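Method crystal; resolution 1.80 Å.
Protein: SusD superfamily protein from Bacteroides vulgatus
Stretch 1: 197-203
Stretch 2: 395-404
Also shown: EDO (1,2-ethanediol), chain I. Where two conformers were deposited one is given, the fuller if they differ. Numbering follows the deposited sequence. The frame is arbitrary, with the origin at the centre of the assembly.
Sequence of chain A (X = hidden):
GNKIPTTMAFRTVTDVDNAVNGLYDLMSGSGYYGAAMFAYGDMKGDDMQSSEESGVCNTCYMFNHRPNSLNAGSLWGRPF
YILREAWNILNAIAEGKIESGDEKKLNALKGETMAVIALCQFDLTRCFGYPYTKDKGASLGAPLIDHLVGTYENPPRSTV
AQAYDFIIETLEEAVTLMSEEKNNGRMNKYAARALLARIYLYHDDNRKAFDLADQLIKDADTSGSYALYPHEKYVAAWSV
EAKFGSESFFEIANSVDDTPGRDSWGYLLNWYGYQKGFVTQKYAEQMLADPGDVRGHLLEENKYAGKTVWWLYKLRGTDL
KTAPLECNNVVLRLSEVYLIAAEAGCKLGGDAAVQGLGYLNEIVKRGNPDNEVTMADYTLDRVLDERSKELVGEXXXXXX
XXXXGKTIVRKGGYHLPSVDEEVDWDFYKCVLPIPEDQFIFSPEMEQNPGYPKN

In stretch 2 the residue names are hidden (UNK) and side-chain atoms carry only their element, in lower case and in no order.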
# COMPACT_ATOMS: atom_id res chain seq x y z
N ALA A 197 1.35 -8.75 9.09
CA ALA A 197 0.38 -8.22 10.07
C ALA A 197 -0.75 -7.52 9.34
O ALA A 197 -1.91 -7.68 9.71
CB ALA A 197 1.04 -7.29 11.07
N ARG A 198 -0.42 -6.73 8.30
CA ARG A 198 -1.46 -6.07 7.49
C ARG A 198 -2.38 -7.10 6.86
O ARG A 198 -3.62 -6.95 6.89
CB ARG A 198 -0.82 -5.17 6.42
CG ARG A 198 -1.78 -4.46 5.49
CD ARG A 198 -1.09 -4.07 4.20
NE ARG A 198 -0.16 -2.95 4.41
CZ ARG A 198 0.59 -2.42 3.45
NH1 ARG A 198 0.56 -2.92 2.22
NH2 ARG A 198 1.39 -1.40 3.73
N ILE A 199 -1.79 -8.14 6.26
CA ILE A 199 -2.59 -9.12 5.54
C ILE A 199 -3.48 -9.91 6.51
O ILE A 199 -4.66 -10.17 6.20
CB ILE A 199 -1.69 -10.02 4.62
CG1 ILE A 199 -1.18 -9.17 3.43
CG2 ILE A 199 -2.47 -11.24 4.06
CD1 ILE A 199 0.01 -9.81 2.66
N TYR A 200 -2.95 -10.28 7.68
CA TYR A 200 -3.79 -10.91 8.72
C TYR A 200 -5.02 -10.02 9.00
O TYR A 200 -6.15 -10.50 9.05
CB TYR A 200 -3.03 -11.11 10.03
CG TYR A 200 -2.07 -12.27 10.12
CD1 TYR A 200 -2.35 -13.51 9.56
CD2 TYR A 200 -0.86 -12.11 10.82
CE1 TYR A 200 -1.44 -14.57 9.69
CE2 TYR A 200 0.02 -13.13 10.94
CZ TYR A 200 -0.27 -14.37 10.38
OH TYR A 200 0.67 -15.37 10.52
N LEU A 201 -4.79 -8.72 9.13
CA LEU A 201 -5.87 -7.76 9.43
C LEU A 201 -6.91 -7.70 8.32
O LEU A 201 -8.13 -7.78 8.58
CB LEU A 201 -5.27 -6.36 9.70
CG LEU A 201 -6.22 -5.26 10.19
CD1 LEU A 201 -6.57 -5.51 11.65
CD2 LEU A 201 -5.64 -3.82 10.00
N TYR A 202 -6.44 -7.59 7.09
CA TYR A 202 -7.31 -7.64 5.93
C TYR A 202 -8.09 -8.96 5.85
O TYR A 202 -9.19 -8.99 5.32
CB TYR A 202 -6.53 -7.47 4.64
CG TYR A 202 -6.25 -6.04 4.19
CD1 TYR A 202 -5.48 -5.18 4.96
CD2 TYR A 202 -6.72 -5.58 2.97
CE1 TYR A 202 -5.21 -3.89 4.53
CE2 TYR A 202 -6.43 -4.31 2.51
CZ TYR A 202 -5.67 -3.48 3.30
OH TYR A 202 -5.41 -2.22 2.86
N HIS A 203 -7.49 -10.04 6.36
CA HIS A 203 -8.10 -11.37 6.38
C HIS A 203 -9.03 -11.63 7.60
O HIS A 203 -9.59 -12.72 7.74
CB HIS A 203 -7.00 -12.42 6.31
CG HIS A 203 -7.48 -13.79 5.89
ND1 HIS A 203 -7.26 -14.92 6.65
CD2 HIS A 203 -8.15 -14.20 4.79
CE1 HIS A 203 -7.78 -15.97 6.04
NE2 HIS A 203 -8.33 -15.56 4.90
N UNK A 395 -1.62 5.46 0.24
CA UNK A 395 -2.35 4.44 -0.52
C UNK A 395 -3.25 3.53 0.28
O UNK A 395 -3.51 2.40 -0.16
N UNK A 396 -3.70 3.97 1.45
CA UNK A 396 -4.48 3.10 2.35
C UNK A 396 -5.98 3.40 2.41
O UNK A 396 -6.77 2.48 2.59
c UNK A 396 -0.99 1.29 4.52
c UNK A 396 -2.58 2.72 4.01
c UNK A 396 -3.98 3.21 3.81
c UNK A 396 -1.39 3.35 3.90
n UNK A 396 -0.41 2.45 4.23
n UNK A 396 -2.30 1.42 4.40
N UNK A 397 -6.35 4.68 2.37
CA UNK A 397 -7.70 5.10 2.78
C UNK A 397 -8.85 4.35 2.13
O UNK A 397 -9.78 3.89 2.84
n UNK A 397 -12.19 8.45 6.59
n UNK A 397 -10.53 7.83 5.13
c UNK A 397 -7.89 6.62 2.60
c UNK A 397 -9.23 7.16 3.13
c UNK A 397 -11.15 7.68 6.30
n UNK A 397 -10.76 6.78 7.16
c UNK A 397 -9.36 7.07 4.68
N UNK A 398 -8.84 4.24 0.80
CA UNK A 398 -9.88 3.49 0.13
C UNK A 398 -10.02 2.08 0.68
O UNK A 398 -11.13 1.66 1.00
c UNK A 398 -9.97 1.36 -2.75
c UNK A 398 -10.73 0.49 -3.49
c UNK A 398 -11.88 2.76 -2.39
c UNK A 398 -12.09 0.75 -3.68
c UNK A 398 -10.53 2.50 -2.17
c UNK A 398 -12.65 1.87 -3.13
c UNK A 398 -9.66 3.47 -1.40
N UNK A 399 -8.91 1.36 0.78
CA UNK A 399 -8.92 -0.03 1.22
C UNK A 399 -9.35 -0.16 2.68
O UNK A 399 -10.11 -1.07 3.03
c UNK A 399 -7.53 -0.65 1.06
c UNK A 399 -7.24 -1.57 -2.60
c UNK A 399 -5.39 -0.18 -2.01
c UNK A 399 -7.04 -0.73 -0.35
c UNK A 399 -7.72 -1.47 -1.29
c UNK A 399 -5.86 -0.09 -0.72
c UNK A 399 -6.06 -0.93 -2.94
N UNK A 400 -8.93 0.78 3.51
CA UNK A 400 -9.24 0.72 4.94
C UNK A 400 -10.73 0.94 5.22
O UNK A 400 -11.31 0.30 6.08
c UNK A 400 -8.39 1.72 5.74
o UNK A 400 -6.59 0.08 5.71
o UNK A 400 -6.09 2.14 6.15
c UNK A 400 -6.92 1.28 5.87
N UNK A 401 -11.35 1.85 4.47
CA UNK A 401 -12.78 2.07 4.64
C UNK A 401 -13.56 0.87 4.08
O UNK A 401 -14.46 0.32 4.75
c UNK A 401 -13.01 5.88 3.96
c UNK A 401 -13.20 3.38 3.99
c UNK A 401 -13.57 4.72 6.13
c UNK A 401 -12.80 4.63 4.79
N UNK A 402 -13.18 0.44 2.88
CA UNK A 402 -14.00 -0.58 2.20
C UNK A 402 -13.92 -1.92 2.92
O UNK A 402 -14.93 -2.58 3.07
c UNK A 402 -13.67 -0.70 0.71
c UNK A 402 -15.58 0.83 0.25
c UNK A 402 -14.73 -0.59 -1.60
c UNK A 402 -14.95 -0.50 -0.10
N UNK A 403 -12.74 -2.31 3.42
CA UNK A 403 -12.59 -3.62 4.09
C UNK A 403 -13.30 -3.66 5.43
O UNK A 403 -13.56 -4.74 5.95
n UNK A 403 -8.78 -3.27 8.14
c UNK A 403 -11.11 -4.02 4.26
c UNK A 403 -10.33 -3.21 5.32
c UNK A 403 -8.12 -2.41 7.37
c UNK A 403 -8.83 -3.54 5.30
n UNK A 403 -8.10 -2.53 6.05
n UNK A 403 -7.45 -1.43 7.94
N UNK A 404 -13.60 -2.49 6.01
CA UNK A 404 -14.41 -2.43 7.21
C UNK A 404 -15.89 -2.19 6.94
O UNK A 404 -16.63 -1.81 7.83
c UNK A 404 -12.70 -1.81 8.92
n UNK A 404 -11.52 -1.30 8.62
c UNK A 404 -13.88 -1.33 8.12
o UNK A 404 -12.86 -2.67 9.78
C1 EDO I . 0.55 0.86 -0.39
O1 EDO I . -0.78 0.94 0.11
C2 EDO I . 1.38 -0.11 0.46
O2 EDO I . 1.19 -1.51 0.04
O HOH W 1 -9.93 -5.86 7.47
O HOH W 2 -4.17 -0.65 4.89

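Position 395 has no side-chain atoms. Its phi/psi of 87/24 would jam a CB against the carbonyl O of the residue before. It is Gly-395. Its O lies 3.1 Å from O1 of the ethanediol, and an ideal CB would be crowded by that same O1.

Position 396 carries one carbon, then a five-membered ring of three carbons and two nitrogens. A ring carbon lies 3.7 Å from Arg-198 NH2. That ring is an imidazole, so this is His-396, and the carbon is CE1. Ethanediol O1 sits over one face of the ring.

Position 397 has three carbons, a nitrogen, then a carbon bearing two more nitrogens. This guanidinium chain touches nothing on stretch 1. It is Arg-397.

Position 398 shows one carbon and a ring of six carbons, with no oxygen. It is buried but out of reach of stretch 1. It is Phe-398.

Position 399 has the same makeup, one carbon and a six-carbon ring. Its CB points toward stretch 1 and lies 3.2 Å from Tyr-202 OH, while the ring leads away. It is Phe-399.

Position 400 has two carbons, the second carrying two oxygens. One of these oxygens lies 3.8 Å from Tyr-202 OH. This short carboxylate is Asp-400, and the oxygen is OD1. Water 2 joins the two: the water is 2.9 Å from Tyr-202 OH and donates to Asp-400 OD1 at 2.7 Å. The same water is 2.8 Å from His-396 ND1.

Positions 401 and 402 each have four carbons, forked at the second. Neither touches stretch 1. They are Leu-401 and Leu-402, the latter deposited in two conformers.

Position 403 has three carbons, a nitrogen, then a carbon with two nitrogens. The chain crosses the Tyr-202 ring and ends near Leu-201. It is Arg-403. Its CD stands 3.5 Å from the ring centroid of Tyr-202, almost on the normal, and its NH2 is 3.6 Å from Leu-201 CD2.

Position 404 has two carbons, the second with one oxygen and one nitrogen. The side chain makes no contact with stretch 1. It is Asn-404. Its ND2 donates to Asp-400 O at 3.0 Å, within its own stretch.

No direct hydrogen bond crosses the contact. Arg-403 packs on the Tyr-202 face through a CH-pi contact and an off-centre cation-pi contact. A salt bridge, Arg-403 NH2 to Asp-400 OD1 at 2.8 Å, helps hold the guanidinium there. Water 1 accepts from Arg-403 NH1 and donates to Leu-201 O, both at 2.9 Å. Ethanediol O2, 2.7 Å from Arg-198 NH1, accepts its hydrogen bond. Packing and water thus join the helices.

Stretch 2 (395-404) GHRFFDLLRN
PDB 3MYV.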